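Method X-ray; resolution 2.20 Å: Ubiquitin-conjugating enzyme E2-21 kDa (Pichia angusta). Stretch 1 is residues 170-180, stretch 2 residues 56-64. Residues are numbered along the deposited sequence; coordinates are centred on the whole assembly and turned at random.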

# COMPACT_ATOMS: atom_id res chain seq x y z
N ALA A 170 15.03 1.26 -16.74
CA ALA A 170 15.76 1.44 -15.49
C ALA A 170 14.82 1.41 -14.29
O ALA A 170 15.11 0.81 -13.25
CB ALA A 170 16.56 2.73 -15.52
N TYR A 171 13.68 2.08 -14.45
CA TYR A 171 12.58 2.08 -13.48
C TYR A 171 12.17 0.64 -13.13
O TYR A 171 12.26 0.21 -11.96
CB TYR A 171 11.41 2.86 -14.08
CG TYR A 171 10.29 3.24 -13.14
CD1 TYR A 171 9.25 2.37 -12.87
CD2 TYR A 171 10.24 4.51 -12.58
CE1 TYR A 171 8.21 2.73 -12.03
CE2 TYR A 171 9.21 4.89 -11.74
CZ TYR A 171 8.20 3.99 -11.47
OH TYR A 171 7.16 4.35 -10.64
N LYS A 172 11.75 -0.09 -14.16
CA LYS A 172 11.33 -1.48 -14.02
C LYS A 172 12.41 -2.34 -13.36
O LYS A 172 12.12 -3.11 -12.45
CB LYS A 172 10.98 -2.07 -15.39
CG LYS A 172 9.60 -1.70 -15.91
CD LYS A 172 9.40 -2.20 -17.34
CE LYS A 172 8.11 -1.68 -17.95
NZ LYS A 172 6.94 -1.86 -17.05
N ASP A 173 13.65 -2.19 -13.83
CA ASP A 173 14.77 -2.97 -13.30
C ASP A 173 15.02 -2.70 -11.82
O ASP A 173 15.33 -3.61 -11.06
CB ASP A 173 16.05 -2.66 -14.09
CG ASP A 173 16.05 -3.32 -15.46
OD1 ASP A 173 17.08 -3.20 -16.17
OD2 ASP A 173 15.04 -3.96 -15.82
N LEU A 174 14.87 -1.44 -11.42
CA LEU A 174 15.05 -1.06 -10.02
C LEU A 174 13.97 -1.71 -9.15
O LEU A 174 14.28 -2.37 -8.14
CB LEU A 174 15.03 0.46 -9.88
CG LEU A 174 15.99 1.10 -8.88
CD1 LEU A 174 17.39 0.53 -9.01
CD2 LEU A 174 16.01 2.61 -9.08
N VAL A 175 12.71 -1.55 -9.55
CA VAL A 175 11.61 -2.15 -8.80
C VAL A 175 11.79 -3.66 -8.68
O VAL A 175 11.67 -4.23 -7.59
CB VAL A 175 10.24 -1.84 -9.44
CG1 VAL A 175 9.12 -2.46 -8.63
CG2 VAL A 175 10.03 -0.33 -9.55
N HIS A 176 12.10 -4.30 -9.81
CA HIS A 176 12.38 -5.74 -9.83
C HIS A 176 13.50 -6.11 -8.87
O HIS A 176 13.42 -7.13 -8.17
CB HIS A 176 12.74 -6.19 -11.25
CG HIS A 176 11.57 -6.27 -12.18
ND1 HIS A 176 11.71 -6.44 -13.55
CD2 HIS A 176 10.24 -6.22 -11.95
CE1 HIS A 176 10.52 -6.47 -14.11
NE2 HIS A 176 9.61 -6.34 -13.17
N TYR A 177 14.55 -5.28 -8.82
CA TYR A 177 15.66 -5.52 -7.91
C TYR A 177 15.21 -5.54 -6.45
O TYR A 177 15.53 -6.47 -5.70
CB TYR A 177 16.75 -4.46 -8.09
CG TYR A 177 17.87 -4.54 -7.07
CD1 TYR A 177 18.83 -5.54 -7.13
CD2 TYR A 177 17.96 -3.61 -6.04
CE1 TYR A 177 19.86 -5.62 -6.20
CE2 TYR A 177 18.99 -3.68 -5.10
CZ TYR A 177 19.93 -4.68 -5.19
OH TYR A 177 20.94 -4.76 -4.27
N TYR A 178 14.46 -4.52 -6.04
CA TYR A 178 14.04 -4.48 -4.65
C TYR A 178 13.04 -5.60 -4.32
O TYR A 178 13.09 -6.17 -3.23
CB TYR A 178 13.47 -3.10 -4.30
CG TYR A 178 14.56 -2.09 -4.07
CD1 TYR A 178 15.19 -1.97 -2.84
CD2 TYR A 178 15.00 -1.27 -5.11
CE1 TYR A 178 16.21 -1.06 -2.63
CE2 TYR A 178 16.02 -0.35 -4.91
CZ TYR A 178 16.62 -0.25 -3.68
OH TYR A 178 17.63 0.66 -3.49
N ILE A 179 12.18 -5.95 -5.28
CA ILE A 179 11.26 -7.07 -5.09
C ILE A 179 12.03 -8.38 -4.88
O ILE A 179 11.71 -9.19 -4.01
CB ILE A 179 10.30 -7.24 -6.29
CG1 ILE A 179 9.29 -6.09 -6.33
CG2 ILE A 179 9.56 -8.57 -6.21
CD1 ILE A 179 8.31 -6.20 -7.47
N ALA A 180 13.07 -8.58 -5.69
CA ALA A 180 13.82 -9.83 -5.65
C ALA A 180 14.73 -9.95 -4.43
O ALA A 180 14.99 -11.05 -3.95
CB ALA A 180 14.63 -9.98 -6.93
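Stretch 2 56-64: SPFEDALWK

A helix can pack against an irregular segment without a hydrogen bond between them, for instance where a tight turn sets a few apolar groups against one helical stripe. The contact between residues 56-64 and the helical stretch 170-180, part of a longer helix, of this ubiquitin-conjugating enzyme is a compact example. The helix is regular, its backbone bonds running from residue i+4 back to residue i, so Y171, V175 and I179, four residues apart, fall along one side of it, with K172 and H176 beside them. Stretch 2 follows this stripe in the same general sense: P57 lies nearest K172, CA to CA 5.2 Å, and A61 nearest I179, CA to CA 7.3 Å.

The segment opens with a type I beta turn from S56 to E59, closed by the bond from E59 N to S56 O at 3.1 Å. The CA-to-CB bond of S56 points away from the helix; its side chain, chi1 p, folds back within the turn, where OG accepts a weak hydrogen bond from F58 N at 3.3 Å.

P57 follows, its CB directed toward the helix, and it has the largest covered area of any residue in either stretch. Its CG meets the ring edge of Y171 at CE1, 3.9 Å away, its CB lies 3.8 Å from K172 CG, and the same CB is 4.2 Å from V175 CB. The carbonyl also faces the helix: P57 O is 3.6 Å from V175 CG1, 3.6 Å from H176 CD2 and 3.9 Å from I179 CD1. These are carbon-oxygen contacts, packing rather than hydrogen bonding.

At F58 the CA-to-CB bond points away, yet with chi1 m the ring comes back toward the helix. V175 CG1 lies over one face, 4.1 Å from the ring centroid and 29° off the normal, a CH-pi contact whose closest atom pair is V175 CG1 to F58 CD1 at 3.7 Å. The hydroxyl of Y171 approaches the edge of the same ring, OH to F58 CE2 at 4.3 Å.

E59 and D60 carry the chain onward without touching the helix, D60 adopting positive phi and psi (57°/47°). The backbone then extends. A61 directs its methyl toward the helix, CB resting 3.9 Å from I179 CD1. The strand begins at L62, which is out of reach. The CA-to-CB bond of W63 points sideways, but the end of its indole comes nearer the helix, so that W63 CH2 lies 3.8 Å from I179 CD1. That one methyl thus contacts both A61 and W63, while K64 continues the strand beyond reach of the helix.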

# COMPACT_ATOMS: atom_id res chain seq x y z
N SER A 56 2.13 -3.54 -14.47
CA SER A 56 3.02 -2.55 -13.88
C SER A 56 4.29 -3.28 -13.42
O SER A 56 4.28 -4.50 -13.27
CB SER A 56 2.35 -1.82 -12.72
OG SER A 56 2.19 -2.68 -11.60
N PRO A 57 5.38 -2.54 -13.20
CA PRO A 57 6.58 -3.22 -12.69
C PRO A 57 6.38 -3.79 -11.28
O PRO A 57 7.20 -4.58 -10.83
CB PRO A 57 7.64 -2.11 -12.69
CG PRO A 57 6.88 -0.83 -12.76
CD PRO A 57 5.65 -1.14 -13.56
N PHE A 58 5.29 -3.40 -10.62
CA PHE A 58 5.01 -3.88 -9.27
C PHE A 58 4.19 -5.16 -9.26
O PHE A 58 3.88 -5.68 -8.19
CB PHE A 58 4.27 -2.80 -8.47
CG PHE A 58 5.02 -1.50 -8.34
CD1 PHE A 58 5.92 -1.30 -7.30
CD2 PHE A 58 4.83 -0.48 -9.25
CE1 PHE A 58 6.61 -0.11 -7.17
CE2 PHE A 58 5.52 0.72 -9.13
CZ PHE A 58 6.41 0.90 -8.09
N GLU A 59 3.84 -5.68 -10.44
CA GLU A 59 2.90 -6.79 -10.54
C GLU A 59 3.40 -8.07 -9.85
O GLU A 59 4.60 -8.32 -9.79
CB GLU A 59 2.58 -7.10 -12.01
CG GLU A 59 3.72 -7.76 -12.78
CD GLU A 59 3.32 -8.13 -14.20
OE1 GLU A 59 4.14 -8.78 -14.90
OE2 GLU A 59 2.21 -7.77 -14.63
N ASP A 60 2.45 -8.85 -9.33
CA ASP A 60 2.73 -10.13 -8.69
C ASP A 60 3.70 -10.03 -7.51
O ASP A 60 4.65 -10.81 -7.41
CB ASP A 60 3.26 -11.14 -9.71
CG ASP A 60 2.19 -11.60 -10.68
OD1 ASP A 60 1.02 -11.73 -10.25
OD2 ASP A 60 2.51 -11.84 -11.86
N ALA A 61 3.46 -9.06 -6.63
CA ALA A 61 4.21 -8.94 -5.39
C ALA A 61 3.35 -8.22 -4.38
O ALA A 61 2.49 -7.42 -4.75
CB ALA A 61 5.52 -8.19 -5.62
N LEU A 62 3.55 -8.52 -3.10
CA LEU A 62 2.70 -7.98 -2.04
C LEU A 62 3.40 -6.92 -1.20
O LEU A 62 4.61 -7.01 -0.95
CB LEU A 62 2.20 -9.10 -1.14
CG LEU A 62 1.48 -10.28 -1.81
CD1 LEU A 62 1.18 -11.37 -0.79
CD2 LEU A 62 0.21 -9.82 -2.49
N TRP A 63 2.64 -5.91 -0.77
CA TRP A 63 3.14 -4.90 0.16
C TRP A 63 2.19 -4.70 1.34
O TRP A 63 0.98 -4.87 1.21
CB TRP A 63 3.35 -3.57 -0.55
CG TRP A 63 4.62 -3.50 -1.33
CD1 TRP A 63 5.84 -3.08 -0.88
CD2 TRP A 63 4.79 -3.87 -2.70
NE1 TRP A 63 6.76 -3.16 -1.90
CE2 TRP A 63 6.15 -3.65 -3.02
CE3 TRP A 63 3.94 -4.37 -3.69
CZ2 TRP A 63 6.67 -3.90 -4.29
CZ3 TRP A 63 4.46 -4.62 -4.96
CH2 TRP A 63 5.81 -4.39 -5.24
N LYS A 64 2.77 -4.33 2.47
CA LYS A 64 2.01 -4.07 3.68
C LYS A 64 1.82 -2.57 3.87
O LYS A 64 2.70 -1.78 3.53
CB LYS A 64 2.70 -4.68 4.90
CG LYS A 64 1.77 -5.35 5.91
CD LYS A 64 2.36 -6.67 6.39
CE LYS A 64 1.44 -7.39 7.37
NZ LYS A 64 1.26 -6.63 8.64